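Local coordinates for protein tRNA(His) guanylyltransferase (Saccharomyces cerevisiae, PDB 5XOX) that catalyses the 3'-5' addition of a single guanosine to the -1 position of tRNA(His), the identity mark recognised by histidyl-tRNA synthetase, at residues K66-I70 and F81-T87; L140-K144 and I227-D231; T14-P20 and N91-D95; E207-K211 and I221-N225; C57-L61 and F104-Y109. Residues are numbered along the deposited sequence.

Contact 1 (K66-I70 and F81-T87); sequences KNDII and FILKSST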
# COMPACT_ATOMS: atom_id res chain seq x y z
N LYS A 66 7.93 14.70 -22.83
CA LYS A 66 8.19 14.10 -24.13
C LYS A 66 9.11 12.91 -23.89
O LYS A 66 9.17 11.99 -24.69
CB LYS A 66 8.81 15.14 -25.08
CG LYS A 66 9.29 14.71 -26.47
CD LYS A 66 10.17 15.87 -27.05
CE LYS A 66 10.50 15.79 -28.56
NZ LYS A 66 11.28 17.00 -29.03
N ASN A 67 9.77 12.93 -22.74
CA ASN A 67 10.83 11.96 -22.45
C ASN A 67 10.28 10.63 -21.98
O ASN A 67 10.81 9.58 -22.34
CB ASN A 67 11.80 12.48 -21.39
CG ASN A 67 12.57 13.70 -21.85
OD1 ASN A 67 12.96 13.79 -23.01
ND2 ASN A 67 12.82 14.62 -20.92
N ASP A 68 9.27 10.66 -21.13
CA ASP A 68 8.85 9.45 -20.44
C ASP A 68 7.61 8.73 -21.04
O ASP A 68 7.23 7.64 -20.58
CB ASP A 68 8.66 9.79 -18.96
CG ASP A 68 9.88 10.53 -18.37
OD1 ASP A 68 10.84 9.86 -17.94
OD2 ASP A 68 9.89 11.79 -18.35
N ILE A 69 7.01 9.32 -22.09
CA ILE A 69 5.78 8.77 -22.68
C ILE A 69 6.13 7.99 -23.96
O ILE A 69 6.86 8.50 -24.81
CB ILE A 69 4.75 9.88 -22.97
CG1 ILE A 69 4.44 10.64 -21.68
CG2 ILE A 69 3.44 9.28 -23.41
CD1 ILE A 69 3.20 11.49 -21.71
N ILE A 70 5.65 6.75 -24.06
CA ILE A 70 5.68 5.99 -25.31
C ILE A 70 4.63 6.58 -26.23
O ILE A 70 4.90 6.89 -27.40
CB ILE A 70 5.40 4.49 -25.08
CG1 ILE A 70 6.22 3.96 -23.92
CG2 ILE A 70 5.71 3.68 -26.31
CD1 ILE A 70 5.37 3.52 -22.76
N PHE A 81 -2.23 7.36 -20.76
CA PHE A 81 -0.86 7.73 -21.12
C PHE A 81 0.14 6.70 -20.61
O PHE A 81 0.20 6.42 -19.41
CB PHE A 81 -0.49 9.07 -20.55
CG PHE A 81 -1.42 10.19 -20.93
CD1 PHE A 81 -2.61 10.40 -20.21
CD2 PHE A 81 -1.10 11.06 -21.97
CE1 PHE A 81 -3.46 11.45 -20.52
CE2 PHE A 81 -1.94 12.13 -22.29
CZ PHE A 81 -3.13 12.32 -21.56
N ILE A 82 0.90 6.14 -21.55
CA ILE A 82 1.76 5.01 -21.28
C ILE A 82 3.13 5.54 -21.03
O ILE A 82 3.72 6.16 -21.91
CB ILE A 82 1.79 4.04 -22.44
CG1 ILE A 82 0.46 3.97 -23.17
CG2 ILE A 82 2.11 2.65 -21.94
CD1 ILE A 82 -0.59 3.21 -22.46
N LEU A 83 3.64 5.30 -19.84
CA LEU A 83 4.97 5.73 -19.46
C LEU A 83 5.95 4.58 -19.53
O LEU A 83 5.64 3.44 -19.13
CB LEU A 83 4.96 6.32 -18.06
CG LEU A 83 4.08 7.54 -17.82
CD1 LEU A 83 4.53 8.22 -16.57
CD2 LEU A 83 4.22 8.50 -18.97
N LYS A 84 7.14 4.89 -20.04
CA LYS A 84 8.14 3.87 -20.31
C LYS A 84 8.60 3.17 -19.04
O LYS A 84 8.84 3.82 -18.02
CB LYS A 84 9.36 4.46 -20.99
CG LYS A 84 9.99 5.60 -20.22
CD LYS A 84 11.22 6.15 -20.96
CE LYS A 84 12.09 7.03 -20.08
NZ LYS A 84 13.38 7.29 -20.76
N SER A 85 8.81 1.86 -19.15
CA SER A 85 9.19 0.99 -18.03
C SER A 85 10.36 1.52 -17.20
O SER A 85 10.56 1.11 -16.06
CB SER A 85 9.61 -0.38 -18.56
OG SER A 85 10.75 -0.24 -19.40
N SER A 86 11.16 2.40 -17.78
CA SER A 86 12.32 2.88 -17.05
C SER A 86 12.11 4.23 -16.39
O SER A 86 13.05 4.75 -15.81
CB SER A 86 13.52 2.97 -17.99
OG SER A 86 13.26 3.82 -19.09
N THR A 87 10.92 4.81 -16.46
CA THR A 87 10.79 6.22 -16.07
C THR A 87 11.06 6.56 -14.59
O THR A 87 10.73 5.76 -13.70
CB THR A 87 9.43 6.77 -16.41
OG1 THR A 87 9.39 8.13 -15.99
CG2 THR A 87 8.33 5.97 -15.72
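Strands 69-74 and 78-83 form a beta hairpin in the antiparallel sheet of the catalytic domain, and this contact is its open end. Ile-69 and Leu-83 make an antiparallel non-hydrogen-bonded pair, with CA atoms 4.5 Å apart. Hydrogen bonds flank the pair. Lys-84 N donates to Asp-68 O at 2.8 Å, and Ile-70 N donates to Ile-82 O at 2.9 Å. CA-H...O contacts run from Leu-83 CA to Asp-68 O at 3.2 Å and from Ile-69 CA to Ile-82 O at 3.4 Å.

Ile-69 and Leu-83 project from the same face of the sheet. Ile-69 CG1 lies 3.5 Å from Leu-83 CD2, so the two branched side chains close the gap between the strands. Ile-69 CD1 reaches on to Phe-81 CD2 at 4.3 Å. Val-62 of helix 48-64 covers both Ile-69 and Phe-81. The end of Ile-70 lies against Ile-82 and the strand backbone: Ile-70 CD1 is 3.5 Å from Ile-82 CG2 and 3.4 Å from Leu-83 C. Ile-82 also packs on Ile-143 of helix 140-171.

Residues Lys-84 to Thr-87 form a type I beta turn, closed by Thr-87 N to Lys-84 O at 2.8 Å. Asp-68 sits in the hollow between Lys-84 and Thr-87, where Thr-87 OG1 donates to Asp-68 OD1 at 3.0 Å.

Contact 2 (L140-K144 and I227-D231); sequences LQTIK and IAQID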
# COMPACT_ATOMS: atom_id res chain seq x y z
N LEU A 140 5.64 -5.84 -21.62
CA LEU A 140 5.18 -5.24 -22.85
C LEU A 140 3.93 -5.94 -23.28
O LEU A 140 3.00 -5.27 -23.72
CB LEU A 140 6.25 -5.32 -23.93
CG LEU A 140 6.07 -4.41 -25.15
CD1 LEU A 140 6.08 -2.98 -24.66
CD2 LEU A 140 7.20 -4.59 -26.15
N GLN A 141 3.87 -7.26 -23.10
CA GLN A 141 2.66 -7.97 -23.50
C GLN A 141 1.46 -7.24 -22.90
O GLN A 141 0.60 -6.75 -23.60
CB GLN A 141 2.63 -9.43 -23.03
CG GLN A 141 2.73 -10.44 -24.17
CD GLN A 141 1.78 -10.16 -25.32
OE1 GLN A 141 0.71 -9.58 -25.14
NE2 GLN A 141 2.21 -10.52 -26.53
N THR A 142 1.48 -7.10 -21.59
CA THR A 142 0.35 -6.55 -20.87
C THR A 142 0.06 -5.09 -21.23
O THR A 142 -1.09 -4.64 -21.16
CB THR A 142 0.60 -6.67 -19.38
OG1 THR A 142 1.91 -6.13 -19.09
CG2 THR A 142 0.64 -8.13 -19.01
N ILE A 143 1.10 -4.34 -21.55
CA ILE A 143 0.88 -2.94 -21.88
C ILE A 143 0.19 -2.92 -23.25
O ILE A 143 -0.74 -2.12 -23.51
CB ILE A 143 2.19 -2.14 -21.82
CG1 ILE A 143 1.89 -0.66 -21.67
CG2 ILE A 143 3.00 -2.31 -23.08
CD1 ILE A 143 1.41 -0.33 -20.29
N LYS A 144 0.61 -3.85 -24.11
CA LYS A 144 0.06 -3.96 -25.45
C LYS A 144 -1.38 -4.34 -25.34
O LYS A 144 -2.23 -3.73 -25.96
CB LYS A 144 0.82 -4.98 -26.30
CG LYS A 144 2.17 -4.47 -26.82
CD LYS A 144 2.91 -5.56 -27.58
CE LYS A 144 4.12 -5.00 -28.33
NZ LYS A 144 4.90 -6.05 -29.09
N ILE A 227 1.04 -3.11 -34.13
CA ILE A 227 1.86 -2.53 -33.10
C ILE A 227 3.24 -2.22 -33.71
O ILE A 227 4.16 -3.04 -33.73
CB ILE A 227 1.99 -3.49 -31.97
CG1 ILE A 227 2.21 -4.85 -32.65
CG2 ILE A 227 0.67 -3.46 -31.17
CD1 ILE A 227 3.05 -5.86 -31.92
N ALA A 228 3.39 -0.97 -34.13
CA ALA A 228 4.65 -0.45 -34.59
C ALA A 228 5.19 0.33 -33.40
O ALA A 228 6.30 0.84 -33.43
CB ALA A 228 4.48 0.42 -35.82
N GLN A 229 4.37 0.41 -32.35
CA GLN A 229 4.87 0.80 -31.05
C GLN A 229 5.99 -0.14 -30.59
O GLN A 229 6.89 0.28 -29.88
CB GLN A 229 3.72 0.85 -30.04
CG GLN A 229 4.14 1.05 -28.55
CD GLN A 229 4.36 -0.23 -27.73
OE1 GLN A 229 5.48 -0.66 -27.53
NE2 GLN A 229 3.29 -0.72 -27.11
N ILE A 230 5.95 -1.39 -31.05
CA ILE A 230 7.02 -2.36 -30.80
C ILE A 230 8.40 -1.79 -31.19
O ILE A 230 9.36 -1.94 -30.45
CB ILE A 230 6.76 -3.72 -31.55
CG1 ILE A 230 7.77 -4.80 -31.15
CG2 ILE A 230 6.88 -3.57 -33.05
CD1 ILE A 230 7.68 -5.27 -29.73
N ASP A 231 8.48 -1.14 -32.35
CA ASP A 231 9.76 -0.66 -32.86
C ASP A 231 10.17 0.69 -32.26
O ASP A 231 11.35 0.90 -32.01
CB ASP A 231 9.73 -0.59 -34.39
CG ASP A 231 10.12 -1.92 -35.06
OD1 ASP A 231 10.25 -2.94 -34.36
OD2 ASP A 231 10.31 -1.93 -36.30
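Lys-144 has the most surface covered here, followed by Gln-229 and Ile-230. Lys-144 lies near the start of helix 140-171. Its side chain runs nearly extended across the gap to the segment 227-231. Lys-144 CG is 3.9 Å from Gln-229 NE2. At the tip, Lys-144 NZ sits among apolar groups, 3.4 Å from Ile-227 CD1 and 3.0 Å from Ile-230 CD1. Ile-230 is poorly ordered, so the very tight 3.0 Å approach should be read with caution.

Gln-229 points toward the helix. Its amide rests against aliphatic groups, with Gln-229 OE1 3.7 Å from Leu-140 CD1 and Gln-229 NE2 4.3 Å from Ile-143 CG2. Gln-229 also touches Ile-70 and Leu-71 of strand 69-74, so it lies between the helix and the sheet.

The CB of Ile-230 points sideways, but the end of its side chain turns back to the helix. Ile-230 CD1 meets Leu-140 CD2 at 3.7 Å.

No hydrogen bond crosses the contact, and the backbones stay well apart, with Lys-144 CA 8.0 Å from Ile-227 CA. This is side-chain packing at the surface. It sets the last modelled helix, 229-232, beside the start of the long helix 140-171, next to the antiparallel sheet.

Contact 3 (T14-P20 and N91-D95); sequences THDVILP and NRRKD. With PO4 (phosphate ion), chain J.
The segment 14-20 is an irregular, largely extended run before strand 23-30. It passes the N-terminal end of helix 94-116, with the end-to-end directions of the two segments 131° apart. Val-17 and Arg-93 form a single backbone bridge, with their CA atoms 4.4 Å apart.

Asn-91 and Arg-92 both have positive phi. Arg-92 O accepts a hydrogen bond from Ile-18 N at 3.0 Å. The Arg-92 side chain, with chi1 m, runs toward Leu-19 and Pro-20. Arg-92 NH1 is 2.7 Å from Leu-19 O, but the angle is too poor for a hydrogen bond. Arg-92 NE bonds to Thr-87 O.

Arg-93 is the N-cap residue of helix 94-116, so the bridge joins the N-terminal arm to the helix start. Its CB points away, but chi1 -132° and chi3 -98°, both between wells, return the guanidinium. Arg-93 NH2 lies over the His-15 ring, 3.2 Å from His-15 CD2. On the other guanidinium face lies a phosphate ion, probably from the crystallisation liquor; Arg-93 NH1 makes a weak hydrogen bond to phosphate O1 at 3.3 Å.

Lys-94 N donates weakly to Asp-16 O at 3.5 Å, and Lys-94 CG meets Ile-18 CD1 at 3.5 Å. Asp-95 OD2 and Asp-16 OD1 lie close as like charges, 3.7 Å apart.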
# COMPACT_ATOMS: atom_id res chain seq x y z
N THR A 14 2.75 9.65 3.14
CA THR A 14 3.06 8.38 2.50
C THR A 14 3.64 8.56 1.12
O THR A 14 3.10 9.25 0.24
CB THR A 14 1.84 7.47 2.44
OG1 THR A 14 0.68 8.26 2.11
CG2 THR A 14 1.65 6.78 3.76
N HIS A 15 4.79 7.95 0.97
CA HIS A 15 5.59 8.12 -0.21
C HIS A 15 5.49 6.97 -1.22
O HIS A 15 6.27 6.91 -2.15
CB HIS A 15 7.04 8.40 0.20
CG HIS A 15 7.24 9.78 0.77
ND1 HIS A 15 6.25 10.46 1.47
CD2 HIS A 15 8.28 10.64 0.68
CE1 HIS A 15 6.69 11.66 1.81
NE2 HIS A 15 7.92 11.79 1.34
N ASP A 16 4.53 6.07 -1.05
CA ASP A 16 4.42 4.86 -1.88
C ASP A 16 4.56 5.11 -3.40
O ASP A 16 3.91 6.00 -3.97
CB ASP A 16 3.09 4.14 -1.61
CG ASP A 16 1.91 5.10 -1.44
OD1 ASP A 16 1.97 6.22 -1.99
OD2 ASP A 16 0.94 4.74 -0.74
N VAL A 17 5.42 4.28 -4.01
CA VAL A 17 5.84 4.39 -5.41
C VAL A 17 5.54 3.14 -6.20
O VAL A 17 5.21 2.12 -5.62
CB VAL A 17 7.32 4.69 -5.55
CG1 VAL A 17 7.59 6.13 -5.27
CG2 VAL A 17 8.08 3.83 -4.58
N ILE A 18 5.65 3.27 -7.53
CA ILE A 18 5.41 2.16 -8.47
C ILE A 18 6.63 1.25 -8.61
O ILE A 18 7.79 1.72 -8.72
CB ILE A 18 5.01 2.66 -9.87
CG1 ILE A 18 3.49 2.85 -9.98
CG2 ILE A 18 5.42 1.65 -10.89
CD1 ILE A 18 2.90 4.00 -9.22
N LEU A 19 6.35 -0.05 -8.60
CA LEU A 19 7.41 -1.03 -8.69
C LEU A 19 8.29 -0.79 -9.93
O LEU A 19 7.79 -0.56 -11.02
CB LEU A 19 6.80 -2.42 -8.68
CG LEU A 19 7.78 -3.58 -8.60
CD1 LEU A 19 8.38 -3.67 -7.20
CD2 LEU A 19 7.08 -4.90 -9.05
N PRO A 20 9.61 -0.81 -9.73
CA PRO A 20 10.58 -0.55 -10.79
C PRO A 20 10.46 -1.50 -11.99
O PRO A 20 10.00 -2.63 -11.84
CB PRO A 20 11.93 -0.71 -10.08
CG PRO A 20 11.62 -0.45 -8.61
CD PRO A 20 10.24 -0.95 -8.40
N ASN A 91 9.90 10.72 -9.35
CA ASN A 91 10.47 9.58 -8.67
C ASN A 91 9.45 8.45 -8.56
O ASN A 91 9.35 7.80 -7.51
CB ASN A 91 10.98 9.98 -7.28
CG ASN A 91 11.89 8.93 -6.67
OD1 ASN A 91 12.27 7.95 -7.32
ND2 ASN A 91 12.27 9.15 -5.41
N ARG A 92 8.68 8.23 -9.63
CA ARG A 92 7.77 7.10 -9.69
C ARG A 92 6.64 7.16 -8.67
O ARG A 92 6.13 6.14 -8.25
CB ARG A 92 8.57 5.81 -9.48
CG ARG A 92 9.39 5.37 -10.64
CD ARG A 92 8.93 3.98 -11.04
NE ARG A 92 9.35 3.64 -12.39
CZ ARG A 92 9.00 2.54 -13.04
NH1 ARG A 92 8.19 1.65 -12.47
NH2 ARG A 92 9.43 2.34 -14.27
N ARG A 93 6.25 8.35 -8.24
CA ARG A 93 5.32 8.44 -7.12
C ARG A 93 3.85 8.40 -7.58
O ARG A 93 3.48 9.10 -8.53
CB ARG A 93 5.55 9.72 -6.28
CG ARG A 93 5.59 9.37 -4.80
CD ARG A 93 5.38 10.52 -3.88
NE ARG A 93 6.60 11.09 -3.36
CZ ARG A 93 6.62 11.90 -2.31
NH1 ARG A 93 5.46 12.20 -1.72
NH2 ARG A 93 7.77 12.42 -1.87
N LYS A 94 3.03 7.58 -6.92
CA LYS A 94 1.64 7.43 -7.36
C LYS A 94 0.94 8.78 -7.40
O LYS A 94 0.49 9.25 -8.48
CB LYS A 94 0.86 6.53 -6.41
CG LYS A 94 1.40 5.14 -6.26
CD LYS A 94 0.40 4.12 -6.71
CE LYS A 94 -0.64 3.77 -5.66
NZ LYS A 94 -1.52 2.67 -6.21
N ASP A 95 0.91 9.41 -6.22
CA ASP A 95 0.22 10.67 -5.96
C ASP A 95 0.54 11.75 -6.99
O ASP A 95 -0.37 12.36 -7.60
CB ASP A 95 0.61 11.20 -4.56
CG ASP A 95 0.74 10.09 -3.52
OD1 ASP A 95 -0.31 9.62 -3.04
OD2 ASP A 95 1.88 9.75 -3.15
P PO4 J . 7.26 15.44 -1.56
O1 PO4 J . 6.67 14.93 -0.25
O2 PO4 J . 6.31 15.24 -2.74
O3 PO4 J . 8.54 14.68 -1.82
O4 PO4 J . 7.49 16.93 -1.46

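Contact 4 (E207-K211 and I221-N225); sequences EMFKK and ILHIN
A short helix, 207-210, packs on the irregular chain that follows strand 220-221. Strand 213-216 lies between the segments in sequence. The nearest CA pairs are Met-208 with Leu-222 at 5.6 Å and Lys-211 with His-223 at 5.4 Å. Ile-221 to His-223 are extended; Ile-224 has phi/psi 46°/-141°.

Glu-207 points toward the second segment. Glu-207 O lies 3.9 Å from Leu-222 CB, and Glu-207 OE1 is 4.0 Å from His-223 CD2 at the edge of the imidazole. Within the helix, Glu-207 OE2 makes a long salt bridge with Lys-210 NZ at 3.8 Å.

Met-208 CB lies 3.3 Å from Leu-222 CD1; chi1 t carries the rest of the side chain away to Leu-51 and Asn-55 of helix 48-64. The Met-208 side chain is about 8 Å from the bound GTP.

Lys-211 leaves helical geometry, although Lys-211 N still bonds to Glu-207 O at 2.9 Å. Lys-211 CB is 3.6 Å from Ile-224 N. Chi1 m and chi2 -126° bring Lys-211 CD to 3.7 Å from His-223 CD2.

No hydrogen bond or salt bridge links the segments, so the contact rests on van der Waals packing, of aliphatic carbons on one another, on the imidazole and on the backbone.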
# COMPACT_ATOMS: atom_id res chain seq x y z
N GLU A 207 -13.06 7.64 -38.99
CA GLU A 207 -12.09 6.74 -38.38
C GLU A 207 -11.69 7.17 -36.95
O GLU A 207 -11.21 6.35 -36.17
CB GLU A 207 -10.86 6.63 -39.29
CG GLU A 207 -11.14 6.03 -40.68
CD GLU A 207 -11.04 4.50 -40.75
OE1 GLU A 207 -10.18 3.93 -40.02
OE2 GLU A 207 -11.81 3.88 -41.53
N MET A 208 -11.89 8.44 -36.60
CA MET A 208 -11.59 8.90 -35.24
C MET A 208 -12.67 8.45 -34.26
O MET A 208 -12.43 8.32 -33.05
CB MET A 208 -11.46 10.41 -35.19
CG MET A 208 -10.67 10.90 -34.01
SD MET A 208 -11.28 12.45 -33.37
CE MET A 208 -12.98 12.03 -33.03
N PHE A 209 -13.88 8.24 -34.76
CA PHE A 209 -14.91 7.72 -33.89
C PHE A 209 -14.72 6.20 -33.72
O PHE A 209 -14.83 5.68 -32.62
CB PHE A 209 -16.28 7.98 -34.45
CG PHE A 209 -16.66 9.41 -34.49
CD1 PHE A 209 -16.10 10.31 -33.63
CD2 PHE A 209 -17.67 9.83 -35.31
CE1 PHE A 209 -16.48 11.64 -33.67
CE2 PHE A 209 -18.07 11.15 -35.33
CZ PHE A 209 -17.47 12.05 -34.52
N LYS A 210 -14.48 5.51 -34.84
CA LYS A 210 -14.40 4.04 -34.87
C LYS A 210 -13.13 3.53 -34.19
O LYS A 210 -13.20 2.71 -33.27
CB LYS A 210 -14.42 3.50 -36.32
CG LYS A 210 -15.59 3.89 -37.23
CD LYS A 210 -15.38 3.46 -38.72
CE LYS A 210 -14.99 1.98 -38.91
NZ LYS A 210 -14.68 1.65 -40.33
N LYS A 211 -11.97 3.98 -34.68
CA LYS A 211 -10.69 3.34 -34.35
C LYS A 211 -9.96 4.11 -33.19
O LYS A 211 -8.78 3.85 -32.93
CB LYS A 211 -9.81 3.20 -35.64
CG LYS A 211 -10.58 2.60 -36.89
CD LYS A 211 -9.97 1.34 -37.60
CE LYS A 211 -10.76 0.90 -38.92
NZ LYS A 211 -10.39 -0.42 -39.65
N ILE A 221 -2.55 10.07 -34.58
CA ILE A 221 -3.11 9.30 -35.70
C ILE A 221 -4.29 8.43 -35.24
O ILE A 221 -4.45 8.24 -34.03
CB ILE A 221 -1.94 8.45 -36.39
CG1 ILE A 221 -1.08 7.68 -35.38
CG2 ILE A 221 -1.02 9.35 -37.24
CD1 ILE A 221 0.24 7.08 -35.96
N LEU A 222 -5.18 7.98 -36.15
CA LEU A 222 -6.29 7.07 -35.77
C LEU A 222 -6.28 5.78 -36.60
O LEU A 222 -6.93 5.80 -37.63
CB LEU A 222 -7.64 7.79 -36.04
CG LEU A 222 -7.46 9.28 -35.70
CD1 LEU A 222 -8.42 10.18 -36.36
CD2 LEU A 222 -7.60 9.47 -34.22
N HIS A 223 -5.64 4.68 -36.18
CA HIS A 223 -5.92 3.36 -36.79
C HIS A 223 -5.67 2.11 -35.87
O HIS A 223 -4.52 1.85 -35.55
CB HIS A 223 -5.07 3.18 -38.08
CG HIS A 223 -5.58 2.12 -39.03
ND1 HIS A 223 -4.76 1.17 -39.62
CD2 HIS A 223 -6.82 1.90 -39.53
CE1 HIS A 223 -5.49 0.40 -40.41
NE2 HIS A 223 -6.74 0.82 -40.37
N ILE A 224 -6.71 1.33 -35.53
CA ILE A 224 -6.66 -0.12 -35.09
C ILE A 224 -5.61 -0.65 -34.01
O ILE A 224 -5.37 -0.03 -32.94
CB ILE A 224 -6.59 -0.99 -36.43
CG1 ILE A 224 -7.18 -2.41 -36.25
CG2 ILE A 224 -5.20 -0.95 -37.08
CD1 ILE A 224 -7.69 -3.00 -37.53
N ASN A 225 -5.09 -1.85 -34.23
CA ASN A 225 -3.80 -2.19 -33.68
C ASN A 225 -2.99 -2.86 -34.80
O ASN A 225 -3.38 -3.89 -35.41
CB ASN A 225 -3.88 -3.09 -32.44
CG ASN A 225 -4.73 -4.35 -32.65
OD1 ASN A 225 -5.85 -4.48 -32.14
ND2 ASN A 225 -4.18 -5.30 -33.41

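Contact 5 (C57-L61 and F104-Y109); sequences CAKNL and FFTSNY
This helix pair belongs to the buried helical layer on one face of the catalytic sheet, close to the GTP site. Segments 57-61 and 104-109, of helices 48-64 and 94-116, cross obliquely, closer to antiparallel than parallel. Their axes approach to 9.3 Å, and their N-to-C directions are 135° apart. The nearest CA atoms are Cys-57 and Asn-108, 5.4 Å apart.

Cys-57, with chi1 m, points into the interface. Its CB sits over the face of the Phe-105 ring, 3.8 Å from the centroid, in a CH-pi contact. Cys-57 SG lies 3.5 Å from Tyr-109 N and makes oblique sulfur-aromatic contacts with the rings of Phe-105 and Tyr-109. Ala-58 CB is 4.0 Å from Phe-105 CE2.

Asn-60 supplies the polar link: Asn-60 ND2 donates to Asn-108 OD1 at 3.0 Å. Asn-108 ND2 in turn donates to Phe-104 O at 2.9 Å, and Lys-59 NZ donates to Asn-60 OD1 at 2.8 Å. Ser-107 OG hydrogen-bonds to Pro-128 O of a second subunit.

Leu-61 CG is 3.6 Å from Phe-104 CD2, and Leu-61 CD1 is 4.0 Å from Phe-105 CD2, at the ring edge. Phe-104, Phe-105 and Tyr-109 all have chi1 t.

On the sheet side of the pair, Phe-81 of strand 78-83 touches Ala-58, Leu-61 and Phe-105. Tyr-109 packs on Phe-33, a GTP-binding residue in helix 33-39.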
# COMPACT_ATOMS: atom_id res chain seq x y z
N CYS A 57 -5.46 18.53 -25.63
CA CYS A 57 -5.00 18.45 -24.25
C CYS A 57 -3.96 17.37 -24.10
O CYS A 57 -2.83 17.63 -23.68
CB CYS A 57 -6.17 18.17 -23.31
SG CYS A 57 -7.44 19.43 -23.38
N ALA A 58 -4.33 16.15 -24.47
CA ALA A 58 -3.36 15.05 -24.44
C ALA A 58 -2.08 15.34 -25.24
O ALA A 58 -0.99 14.91 -24.84
CB ALA A 58 -3.99 13.78 -24.94
N LYS A 59 -2.19 16.05 -26.36
CA LYS A 59 -1.01 16.36 -27.14
C LYS A 59 -0.10 17.26 -26.33
O LYS A 59 1.11 17.06 -26.28
CB LYS A 59 -1.38 17.00 -28.48
CG LYS A 59 -0.20 17.45 -29.34
CD LYS A 59 -0.67 18.18 -30.60
CE LYS A 59 -1.50 19.42 -30.27
NZ LYS A 59 -0.78 20.42 -29.41
N ASN A 60 -0.69 18.26 -25.68
CA ASN A 60 0.09 19.17 -24.86
C ASN A 60 0.71 18.42 -23.70
O ASN A 60 1.79 18.77 -23.24
CB ASN A 60 -0.76 20.32 -24.36
CG ASN A 60 -1.32 21.15 -25.49
OD1 ASN A 60 -0.97 20.94 -26.65
ND2 ASN A 60 -2.16 22.12 -25.16
N LEU A 61 0.02 17.39 -23.22
CA LEU A 61 0.52 16.63 -22.09
C LEU A 61 1.71 15.78 -22.48
O LEU A 61 2.72 15.79 -21.80
CB LEU A 61 -0.59 15.79 -21.51
CG LEU A 61 -0.25 15.48 -20.06
CD1 LEU A 61 -1.47 15.52 -19.19
CD2 LEU A 61 0.44 14.14 -19.94
N PHE A 104 -3.00 19.01 -14.86
CA PHE A 104 -2.51 19.63 -16.08
C PHE A 104 -3.54 19.53 -17.14
O PHE A 104 -3.83 20.49 -17.83
CB PHE A 104 -1.24 18.95 -16.57
CG PHE A 104 -0.62 19.61 -17.78
CD1 PHE A 104 -0.53 20.98 -17.87
CD2 PHE A 104 -0.06 18.86 -18.79
CE1 PHE A 104 0.08 21.58 -18.96
CE2 PHE A 104 0.56 19.46 -19.88
CZ PHE A 104 0.62 20.81 -19.96
N PHE A 105 -4.06 18.32 -17.26
CA PHE A 105 -5.07 18.01 -18.23
C PHE A 105 -6.32 18.83 -17.97
O PHE A 105 -6.77 19.56 -18.85
CB PHE A 105 -5.38 16.54 -18.20
CG PHE A 105 -6.02 16.01 -19.47
CD1 PHE A 105 -7.40 16.08 -19.67
CD2 PHE A 105 -5.25 15.39 -20.44
CE1 PHE A 105 -7.97 15.58 -20.80
CE2 PHE A 105 -5.82 14.90 -21.59
CZ PHE A 105 -7.19 14.99 -21.76
N THR A 106 -6.86 18.74 -16.76
CA THR A 106 -8.04 19.53 -16.42
C THR A 106 -7.84 21.00 -16.83
O THR A 106 -8.69 21.62 -17.48
CB THR A 106 -8.36 19.47 -14.92
OG1 THR A 106 -8.71 18.14 -14.54
CG2 THR A 106 -9.48 20.40 -14.58
N SER A 107 -6.69 21.53 -16.47
CA SER A 107 -6.35 22.90 -16.79
C SER A 107 -6.45 23.09 -18.29
O SER A 107 -7.10 24.03 -18.75
CB SER A 107 -4.94 23.26 -16.29
OG SER A 107 -4.64 24.63 -16.50
N ASN A 108 -5.84 22.19 -19.05
CA ASN A 108 -5.82 22.31 -20.51
C ASN A 108 -7.22 22.25 -21.16
O ASN A 108 -7.51 22.95 -22.15
CB ASN A 108 -4.94 21.23 -21.13
CG ASN A 108 -3.54 21.69 -21.34
OD1 ASN A 108 -3.20 22.21 -22.40
ND2 ASN A 108 -2.70 21.46 -20.35
N TYR A 109 -8.08 21.41 -20.61
CA TYR A 109 -9.45 21.31 -21.05
C TYR A 109 -10.15 22.65 -20.89
O TYR A 109 -10.71 23.20 -21.86
CB TYR A 109 -10.15 20.23 -20.26
CG TYR A 109 -11.39 19.67 -20.90
CD1 TYR A 109 -11.26 18.67 -21.83
CD2 TYR A 109 -12.67 20.05 -20.50
CE1 TYR A 109 -12.35 18.10 -22.43
CE2 TYR A 109 -13.79 19.46 -21.09
CZ TYR A 109 -13.61 18.48 -22.06
OH TYR A 109 -14.64 17.84 -22.70

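Contacts 1 and 5 are buried; contacts 2, 3 and 4 lie at the surface. Contact 1 touches three others: Phe-81 meets Ala-58, Leu-61 and Phe-105 of contact 5, while Ile-82 packs on Ile-143 of contact 2. Its Thr-87 O also receives Arg-92 of contact 3. Contacts 3 and 5 share helix 94-116, and both touch the second subunit. Contact 4 is nested in the loop closed by contact 2. Chemistry follows place. Contact 1 uses strand hydrogen bonds, contact 5 aromatic packing with one asparagine pair, and contact 3 backbone bonds amid charged side chains. Contacts 2 and 4 have no hydrogen bonds between their segments.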